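Local atomic coordinates of putative reductase (Peptoclostridium difficile, PDB entry 5J6C), a protein that binds flavin mononucleotide and, as a member of the nitroreductase family, probably reduces nitro compounds, perhaps including the antibiotic metronidazole. Residues D53-A58 with S125-Q130; A103-A108 with E171-I176; D109-D114 with P165-V170. All blocks are in the same frame, centred on the assembly; numbering follows the deposited sequence.

In the fold
Contacts 2 and 3 belong to one antiparallel sheet, and contact 1 is the helix pair packed on it. Contact 2 pairs strands 102-109 and 168-177 near the centre of the chain. Contact 3 lies where strand 102-109 ends and strand 168-177 begins, and where 109-114 turns off toward helix 116-133; its centre lies about 15 Å from that of contact 2. Contact 1 packs helix 49-60 against helix 116-133, about 12 Å between centres from contact 2; I55 and I127 rest on I104, and I127 also on I174. Along the chain contact 3 is nested within contact 2, whereas contact 1 interleaves with both. Sheet and helices belong to the FMN-binding fold, and each contact has residues within reach of the second subunit.

Contact 1. Residues D53-A58 with S125-Q130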
loop_
_atom_site.group_PDB
_atom_site.type_symbol
_atom_site.label_atom_id
_atom_site.label_comp_id
_atom_site.label_asym_id
_atom_site.label_seq_id
_atom_site.Cartn_x
_atom_site.Cartn_y
_atom_site.Cartn_z
ATOM N N ASP A 53 -10.079 6.381 -16.359
ATOM C CA ASP A 53 -9.026 7.379 -16.489
ATOM C C ASP A 53 -8.632 7.952 -15.131
ATOM O O ASP A 53 -7.445 8.138 -14.854
ATOM C CB ASP A 53 -9.475 8.496 -17.432
ATOM C CG ASP A 53 -9.483 8.067 -18.889
ATOM O OD1 ASP A 53 -8.894 7.008 -19.210
ATOM O OD2 ASP A 53 -10.078 8.799 -19.718
ATOM N N LYS A 54 -9.615 8.244 -14.276
ATOM C CA LYS A 54 -9.298 8.775 -12.955
ATOM C C LYS A 54 -8.600 7.727 -12.088
ATOM O O LYS A 54 -7.718 8.067 -11.293
ATOM C CB LYS A 54 -10.563 9.287 -12.278
ATOM C CG LYS A 54 -11.166 10.520 -12.942
ATOM C CD LYS A 54 -12.542 10.797 -12.369
ATOM C CE LYS A 54 -13.139 12.113 -12.886
ATOM N NZ LYS A 54 -14.554 12.224 -12.453
ATOM N N ILE A 55 -8.976 6.451 -12.228
ATOM C CA ILE A 55 -8.293 5.375 -11.499
ATOM C C ILE A 55 -6.827 5.288 -11.911
ATOM O O ILE A 55 -5.932 5.147 -11.068
ATOM C CB ILE A 55 -9.013 4.034 -11.719
ATOM C CG1 ILE A 55 -10.375 4.028 -11.034
ATOM C CG2 ILE A 55 -8.165 2.891 -11.231
ATOM C CD1 ILE A 55 -11.208 2.815 -11.395
ATOM N N LEU A 56 -6.556 5.378 -13.211
ATOM C CA LEU A 56 -5.175 5.318 -13.674
ATOM C C LEU A 56 -4.374 6.536 -13.213
ATOM O O LEU A 56 -3.187 6.413 -12.899
ATOM C CB LEU A 56 -5.158 5.174 -15.197
ATOM C CG LEU A 56 -5.607 3.790 -15.692
ATOM C CD1 LEU A 56 -5.978 3.791 -17.168
ATOM C CD2 LEU A 56 -4.499 2.780 -15.420
ATOM N N LYS A 57 -5.006 7.718 -13.176
ATOM C CA LYS A 57 -4.338 8.915 -12.666
ATOM C C LYS A 57 -3.945 8.756 -11.204
ATOM O O LYS A 57 -2.849 9.158 -10.809
ATOM C CB LYS A 57 -5.234 10.142 -12.823
ATOM C CG LYS A 57 -5.141 10.843 -14.158
ATOM C CD LYS A 57 -5.948 12.139 -14.120
ATOM C CE LYS A 57 -5.689 13.036 -15.322
ATOM N NZ LYS A 57 -6.219 14.415 -15.053
ATOM N N ALA A 58 -4.833 8.192 -10.377
ATOM C CA ALA A 58 -4.472 7.954 -8.979
ATOM C C ALA A 58 -3.282 7.010 -8.876
ATOM O O ALA A 58 -2.354 7.251 -8.092
ATOM C CB ALA A 58 -5.658 7.388 -8.200
ATOM N N SER A 125 -3.252 0.101 -3.814
ATOM C CA SER A 125 -4.156 0.673 -2.828
ATOM C C SER A 125 -4.750 1.974 -3.336
ATOM O O SER A 125 -5.939 2.231 -3.138
ATOM C CB SER A 125 -3.438 0.873 -1.494
ATOM O OG SER A 125 -2.733 2.105 -1.465
ATOM N N TYR A 126 -3.947 2.792 -4.027
ATOM C CA TYR A 126 -4.488 4.009 -4.628
ATOM C C TYR A 126 -5.561 3.668 -5.657
ATOM O O TYR A 126 -6.587 4.353 -5.746
ATOM C CB TYR A 126 -3.368 4.850 -5.261
ATOM C CG TYR A 126 -2.565 5.728 -4.293
ATOM C CD1 TYR A 126 -2.452 5.401 -2.938
ATOM C CD2 TYR A 126 -1.934 6.890 -4.734
ATOM C CE1 TYR A 126 -1.716 6.193 -2.050
ATOM C CE2 TYR A 126 -1.200 7.703 -3.841
ATOM C CZ TYR A 126 -1.101 7.343 -2.502
ATOM O OH TYR A 126 -0.386 8.129 -1.617
ATOM N N ILE A 127 -5.364 2.583 -6.411
ATOM C CA ILE A 127 -6.360 2.157 -7.395
ATOM C C ILE A 127 -7.671 1.805 -6.697
ATOM O O ILE A 127 -8.747 2.299 -7.061
ATOM C CB ILE A 127 -5.805 0.985 -8.237
ATOM C CG1 ILE A 127 -4.834 1.523 -9.297
ATOM C CG2 ILE A 127 -6.926 0.154 -8.880
ATOM C CD1 ILE A 127 -3.928 0.464 -9.953
ATOM N N GLN A 128 -7.589 0.989 -5.644
ATOM C CA GLN A 128 -8.790 0.574 -4.927
ATOM C C GLN A 128 -9.504 1.754 -4.276
ATOM O O GLN A 128 -10.739 1.796 -4.260
ATOM C CB GLN A 128 -8.430 -0.482 -3.892
ATOM C CG GLN A 128 -7.957 -1.789 -4.529
ATOM C CD GLN A 128 -8.049 -2.961 -3.567
ATOM O OE1 GLN A 128 -7.117 -3.227 -2.800
ATOM N NE2 GLN A 128 -9.197 -3.649 -3.577
ATOM N N LEU A 129 -8.753 2.725 -3.736
ATOM C CA LEU A 129 -9.402 3.870 -3.098
ATOM C C LEU A 129 -10.085 4.764 -4.130
ATOM O O LEU A 129 -11.210 5.225 -3.911
ATOM C CB LEU A 129 -8.389 4.672 -2.269
ATOM C CG LEU A 129 -7.907 3.988 -0.983
ATOM C CD1 LEU A 129 -6.960 4.866 -0.146
ATOM C CD2 LEU A 129 -9.108 3.550 -0.152
ATOM N N GLN A 130 -9.427 5.020 -5.259
ATOM C CA GLN A 130 -10.054 5.845 -6.283
ATOM C C GLN A 130 -11.259 5.140 -6.901
ATOM O O GLN A 130 -12.284 5.782 -7.166
ATOM C CB GLN A 130 -9.036 6.232 -7.348
ATOM C CG GLN A 130 -9.631 7.054 -8.483
ATOM C CD GLN A 130 -10.076 8.444 -8.044
ATOM O OE1 GLN A 130 -9.287 9.387 -8.039
ATOM N NE2 GLN A 130 -11.348 8.574 -7.685
#
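I55 and I127 meet through their CG2 methyls, 3.8 Å apart, the two side chains crossing at about a right angle. They belong to segments 53-58 of helix 49-60 and 125-130 of helix 116-133, whose axes approach to 8.3 Å and run roughly antiparallel, at 145°. A58 points its CB at the aliphatic base of Q130, 3.7 Å from Q130 CB. A chi1 of 178° sends Q130 CG away from its own N and toward the other helix, 3.7 Å from I55 CA, and the chain then bends at chi2 (68°).

Across the contact, two backbone carbonyl oxygens face carbon atoms. K54 O, already bonded to A58 N, lies 3.5 Å from Q130 CG, while A58 O approaches the edge of the Y126 ring in its plane, 3.4 Å from CD2. The polar ends look elsewhere: Q130 NE2 bonds to E133 and K54 NZ pairs with E50, each on the same helix as its partner.

I55 and I127 also rest on I104 of strand 102-109, and Y126 packs against R36 of the second subunit. This is a helix pair lying over one face of a sheet, as in the alpha/beta fold of FMN-dependent nitroreductases, the side chain of Y126 about 8 Å from a bound FMN.

Contact 2. Residues A103-A108 with E171-I176; sequences AIVIIA and ECIISI
I104 and I174 exchange the two shortest polar bonds of this strand pair: I104 N donates to I174 O at 2.8 Å, and I174 N returns the bond to I104 O over the same length. The second is nearly straight at hydrogen (177°), although its donor stands 31° out of the carbonyl plane of I104. Further along, I106 N reaches C172 O and E171 N reaches I106 O, both approaching nearly along the C=O axis. The strands therefore run antiparallel, with I104-I174 and I106-C172 as hydrogen-bonded pairs and A103-S175 and V105-I173 as non-hydrogen-bonded pairs. At A103 the CA also makes a CH...O contact with I174 O, 3.1 Å away.

On the face bearing I104, I106, C172 and I174, the CD1 methyl of I106 touches two neighbours. It sits 3.5 Å from I174 CG1, tighter than usual for two carbons, and 3.6 Å from C172 SG. The chi2 of I106, 100°, is away from the usual staggered values, consistent with the close fit against I174 CG1. I104 and I176 meet at their ends, CD1 to CD1. On the other face I173 CG2 touches both A103 CB, at 3.8 Å, and V105 CG2, and the V105 and I173 side chains run side by side in the same direction.

These are the two middle strands of a four-stranded sheet. Backbone bonds from A103, V105 and I107 continue to strand 71-76, and on the other side E171, C172 and I174 touch strand 137-142. Helix 116-133 covers the I106 face through A120 and A124, while V105 packs on V170 of its partner strand.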
loop_
_atom_site.group_PDB
_atom_site.type_symbol
_atom_site.label_atom_id
_atom_site.label_comp_id
_atom_site.label_asym_id
_atom_site.label_seq_id
_atom_site.Cartn_x
_atom_site.Cartn_y
_atom_site.Cartn_z
ATOM N N ALA A 103 -10.160 -5.200 -15.039
ATOM C CA ALA A 103 -9.084 -5.589 -14.143
ATOM C C ALA A 103 -7.879 -4.725 -14.463
ATOM O O ALA A 103 -7.693 -4.290 -15.604
ATOM C CB ALA A 103 -8.727 -7.076 -14.272
ATOM N N ILE A 104 -7.085 -4.442 -13.435
ATOM C CA ILE A 104 -5.778 -3.819 -13.597
ATOM C C ILE A 104 -4.755 -4.745 -12.959
ATOM O O ILE A 104 -4.801 -4.982 -11.746
ATOM C CB ILE A 104 -5.705 -2.423 -12.963
ATOM C CG1 ILE A 104 -6.776 -1.499 -13.545
ATOM C CG2 ILE A 104 -4.309 -1.835 -13.169
ATOM C CD1 ILE A 104 -6.772 -0.154 -12.904
ATOM N N VAL A 105 -3.852 -5.273 -13.775
ATOM C CA VAL A 105 -2.736 -6.086 -13.302
ATOM C C VAL A 105 -1.588 -5.142 -12.974
ATOM O O VAL A 105 -1.169 -4.355 -13.832
ATOM C CB VAL A 105 -2.326 -7.120 -14.361
ATOM C CG1 VAL A 105 -1.184 -8.009 -13.849
ATOM C CG2 VAL A 105 -3.534 -7.945 -14.759
ATOM N N ILE A 106 -1.098 -5.200 -11.732
ATOM C CA ILE A 106 0.023 -4.376 -11.276
ATOM C C ILE A 106 1.305 -5.203 -11.360
ATOM O O ILE A 106 1.474 -6.191 -10.634
ATOM C CB ILE A 106 -0.175 -3.852 -9.850
ATOM C CG1 ILE A 106 -1.361 -2.893 -9.752
ATOM C CG2 ILE A 106 1.070 -3.121 -9.415
ATOM C CD1 ILE A 106 -2.596 -3.529 -9.224
ATOM N N ILE A 107 2.221 -4.781 -12.230
ATOM C CA ILE A 107 3.521 -5.420 -12.383
ATOM C C ILE A 107 4.586 -4.406 -11.999
ATOM O O ILE A 107 4.327 -3.205 -11.901
ATOM C CB ILE A 107 3.760 -5.942 -13.819
ATOM C CG1 ILE A 107 3.909 -4.765 -14.791
ATOM C CG2 ILE A 107 2.647 -6.902 -14.237
ATOM C CD1 ILE A 107 4.255 -5.169 -16.232
ATOM N N ALA A 108 5.800 -4.899 -11.771
ATOM C CA ALA A 108 6.885 -4.029 -11.354
ATOM C C ALA A 108 8.193 -4.542 -11.924
ATOM O O ALA A 108 8.429 -5.753 -11.976
ATOM C CB ALA A 108 6.975 -3.938 -9.833
ATOM N N GLU A 171 2.500 -8.432 -9.113
ATOM C CA GLU A 171 2.179 -8.263 -7.703
ATOM C C GLU A 171 0.779 -8.766 -7.388
ATOM O O GLU A 171 0.596 -9.590 -6.486
ATOM C CB GLU A 171 2.307 -6.786 -7.300
ATOM C CG GLU A 171 1.708 -6.472 -5.934
ATOM C CD GLU A 171 2.329 -7.294 -4.814
ATOM O OE1 GLU A 171 1.609 -7.669 -3.869
ATOM O OE2 GLU A 171 3.539 -7.577 -4.877
ATOM N N CYS A 172 -0.210 -8.308 -8.146
ATOM C CA CYS A 172 -1.604 -8.598 -7.857
ATOM C C CYS A 172 -2.436 -8.144 -9.045
ATOM O O CYS A 172 -1.969 -7.371 -9.891
ATOM C CB CYS A 172 -2.065 -7.879 -6.581
ATOM S SG CYS A 172 -1.994 -6.057 -6.727
ATOM N N ILE A 173 -3.664 -8.644 -9.105
ATOM C CA ILE A 173 -4.685 -8.149 -10.021
ATOM C C ILE A 173 -5.761 -7.444 -9.202
ATOM O O ILE A 173 -6.209 -7.968 -8.173
ATOM C CB ILE A 173 -5.305 -9.289 -10.844
ATOM C CG1 ILE A 173 -4.217 -10.222 -11.383
ATOM C CG2 ILE A 173 -6.143 -8.720 -11.991
ATOM C CD1 ILE A 173 -4.741 -11.217 -12.364
ATOM N N ILE A 174 -6.182 -6.263 -9.652
ATOM C CA ILE A 174 -7.329 -5.579 -9.059
ATOM C C ILE A 174 -8.494 -5.738 -10.025
ATOM O O ILE A 174 -8.453 -5.210 -11.142
ATOM C CB ILE A 174 -7.059 -4.094 -8.776
ATOM C CG1 ILE A 174 -5.793 -3.897 -7.939
ATOM C CG2 ILE A 174 -8.258 -3.478 -8.054
ATOM C CD1 ILE A 174 -5.917 -4.397 -6.516
ATOM N N SER A 175 -9.531 -6.465 -9.611
ATOM C CA SER A 175 -10.770 -6.533 -10.378
ATOM C C SER A 175 -11.677 -5.394 -9.944
ATOM O O SER A 175 -11.764 -5.084 -8.756
ATOM C CB SER A 175 -11.488 -7.865 -10.170
ATOM O OG SER A 175 -12.038 -7.925 -8.880
ATOM N N ILE A 176 -12.332 -4.762 -10.915
ATOM C CA ILE A 176 -13.060 -3.511 -10.706
ATOM C C ILE A 176 -14.411 -3.603 -11.413
ATOM O O ILE A 176 -14.516 -4.201 -12.485
ATOM C CB ILE A 176 -12.245 -2.306 -11.230
ATOM C CG1 ILE A 176 -10.843 -2.275 -10.588
ATOM C CG2 ILE A 176 -12.997 -0.973 -11.022
ATOM C CD1 ILE A 176 -9.943 -1.174 -11.131
#

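Contact 3. Residues D109-D114 with P165-V170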
loop_
_atom_site.group_PDB
_atom_site.type_symbol
_atom_site.label_atom_id
_atom_site.label_comp_id
_atom_site.label_asym_id
_atom_site.label_seq_id
_atom_site.Cartn_x
_atom_site.Cartn_y
_atom_site.Cartn_z
ATOM N N ASP A 109 9.032 -3.611 -12.363
ATOM C CA ASP A 109 10.382 -3.923 -12.824
ATOM C C ASP A 109 11.228 -4.284 -11.609
ATOM O O ASP A 109 11.687 -3.406 -10.876
ATOM C CB ASP A 109 10.948 -2.731 -13.591
ATOM C CG ASP A 109 12.346 -2.981 -14.150
ATOM O OD1 ASP A 109 12.879 -2.032 -14.762
ATOM O OD2 ASP A 109 12.920 -4.089 -13.977
ATOM N N LYS A 110 11.429 -5.588 -11.380
ATOM C CA LYS A 110 12.080 -6.034 -10.150
ATOM C C LYS A 110 13.594 -5.838 -10.158
ATOM O O LYS A 110 14.225 -6.004 -9.108
ATOM C CB LYS A 110 11.737 -7.504 -9.852
ATOM C CG LYS A 110 12.259 -8.539 -10.842
ATOM C CD LYS A 110 11.716 -9.940 -10.505
ATOM C CE LYS A 110 12.472 -11.059 -11.227
ATOM N NZ LYS A 110 12.120 -11.200 -12.670
ATOM N N GLU A 111 14.191 -5.464 -11.289
ATOM C CA GLU A 111 15.592 -5.055 -11.295
ATOM C C GLU A 111 15.777 -3.585 -10.936
ATOM O O GLU A 111 16.904 -3.177 -10.638
ATOM C CB GLU A 111 16.223 -5.293 -12.667
ATOM C CG GLU A 111 16.069 -6.686 -13.226
ATOM C CD GLU A 111 16.344 -6.717 -14.715
ATOM O OE1 GLU A 111 16.440 -5.623 -15.322
ATOM O OE2 GLU A 111 16.458 -7.831 -15.278
ATOM N N LYS A 112 14.709 -2.780 -10.992
ATOM C CA LYS A 112 14.825 -1.353 -10.694
ATOM C C LYS A 112 15.018 -1.101 -9.203
ATOM O O LYS A 112 15.711 -0.149 -8.819
ATOM C CB LYS A 112 13.584 -0.599 -11.187
ATOM C CG LYS A 112 13.666 0.017 -12.594
ATOM C CD LYS A 112 12.633 1.156 -12.743
ATOM C CE LYS A 112 12.462 1.628 -14.185
ATOM N NZ LYS A 112 11.750 0.632 -15.035
ATOM N N ASN A 113 14.410 -1.936 -8.360
ATOM C CA ASN A 113 14.466 -1.794 -6.913
ATOM C C ASN A 113 14.037 -3.115 -6.287
ATOM O O ASN A 113 13.295 -3.898 -6.895
ATOM C CB ASN A 113 13.569 -0.638 -6.422
ATOM C CG ASN A 113 14.230 0.195 -5.320
ATOM O OD1 ASN A 113 15.231 -0.220 -4.722
ATOM N ND2 ASN A 113 13.661 1.371 -5.043
ATOM N N ASP A 114 14.523 -3.356 -5.071
ATOM C CA ASP A 114 14.141 -4.526 -4.289
ATOM C C ASP A 114 12.866 -4.311 -3.480
ATOM O O ASP A 114 12.298 -5.281 -2.967
ATOM C CB ASP A 114 15.280 -4.912 -3.343
ATOM C CG ASP A 114 15.605 -3.808 -2.350
ATOM O OD1 ASP A 114 15.373 -2.621 -2.665
ATOM O OD2 ASP A 114 16.092 -4.131 -1.249
ATOM N N PRO A 165 7.553 -9.279 -20.219
ATOM C CA PRO A 165 8.955 -9.708 -20.172
ATOM C C PRO A 165 9.352 -10.146 -18.769
ATOM O O PRO A 165 8.741 -9.767 -17.766
ATOM C CB PRO A 165 9.732 -8.458 -20.604
ATOM C CG PRO A 165 8.728 -7.614 -21.316
ATOM C CD PRO A 165 7.421 -7.874 -20.647
ATOM N N SER A 166 10.420 -10.941 -18.710
ATOM C CA SER A 166 10.808 -11.620 -17.480
ATOM C C SER A 166 11.395 -10.690 -16.431
ATOM O O SER A 166 11.431 -11.064 -15.255
ATOM C CB SER A 166 11.825 -12.711 -17.792
ATOM O OG SER A 166 12.870 -12.157 -18.566
ATOM N N LYS A 167 11.890 -9.511 -16.808
ATOM C CA LYS A 167 12.405 -8.627 -15.767
ATOM C C LYS A 167 11.302 -8.116 -14.848
ATOM O O LYS A 167 11.609 -7.593 -13.773
ATOM C CB LYS A 167 13.165 -7.447 -16.381
ATOM C CG LYS A 167 12.327 -6.482 -17.207
ATOM C CD LYS A 167 13.172 -5.269 -17.616
ATOM C CE LYS A 167 12.350 -4.246 -18.368
ATOM N NZ LYS A 167 12.987 -2.903 -18.298
ATOM N N TYR A 168 10.039 -8.270 -15.242
ATOM C CA TYR A 168 8.896 -7.846 -14.455
ATOM C C TYR A 168 8.381 -8.984 -13.591
ATOM O O TYR A 168 8.439 -10.158 -13.969
ATOM C CB TYR A 168 7.765 -7.357 -15.360
ATOM C CG TYR A 168 8.136 -6.156 -16.184
ATOM C CD1 TYR A 168 8.163 -4.889 -15.617
ATOM C CD2 TYR A 168 8.475 -6.286 -17.527
ATOM C CE1 TYR A 168 8.507 -3.791 -16.360
ATOM C CE2 TYR A 168 8.818 -5.188 -18.280
ATOM C CZ TYR A 168 8.830 -3.942 -17.688
ATOM O OH TYR A 168 9.168 -2.841 -18.420
ATOM N N SER A 169 7.849 -8.617 -12.429
ATOM C CA SER A 169 7.126 -9.525 -11.557
ATOM C C SER A 169 5.697 -9.018 -11.371
ATOM O O SER A 169 5.458 -7.808 -11.340
ATOM C CB SER A 169 7.835 -9.643 -10.204
ATOM O OG SER A 169 7.188 -10.598 -9.390
ATOM N N VAL A 170 4.747 -9.944 -11.226
ATOM C CA VAL A 170 3.335 -9.600 -11.063
ATOM C C VAL A 170 3.007 -9.570 -9.582
ATOM O O VAL A 170 3.215 -10.556 -8.870
ATOM C CB VAL A 170 2.411 -10.580 -11.805
ATOM C CG1 VAL A 170 0.958 -10.104 -11.688
ATOM C CG2 VAL A 170 2.815 -10.697 -13.262
HETATM O O HOH W 1 9.001 -12.532 -12.076
#
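K110 crosses to the 165-170 segment by both backbone and side chain. Its N donates to K167 O at 3.1 Å, in the carbonyl plane. From CB the side chain runs past that same oxygen, CG coming within 3.1 Å of K167 O. CD then packs against S169 CB at 3.9 Å, and a bend at chi4 (-76°) turns NZ toward S166 O. NZ lies close to that oxygen, but the angle is too poor for a hydrogen bond; a water, held weakly by NZ, donates to Y168 O.

Beside it, D109 meets the extended side chain of K167. D109 OD1 takes a salt-bridge hydrogen bond from K112 NZ at 2.9 Å on its anti lone pair, and K167 NZ adds a long salt bridge of 3.6 Å to the same oxygen. OD2 accepts from E111 N, met from above the carboxylate plane. D109 CB touches Y168 CE1 at 3.8 Å, and E111 lays its carboxylate across K167 CB.

Y168 also meets the ring of F201 of the second subunit. D109 and Y168 form a non-hydrogen-bonded antiparallel pair. An Asx turn at D109 follows strand 102-109, and the type I beta turn P165 to Y168 leads into strand 168-177.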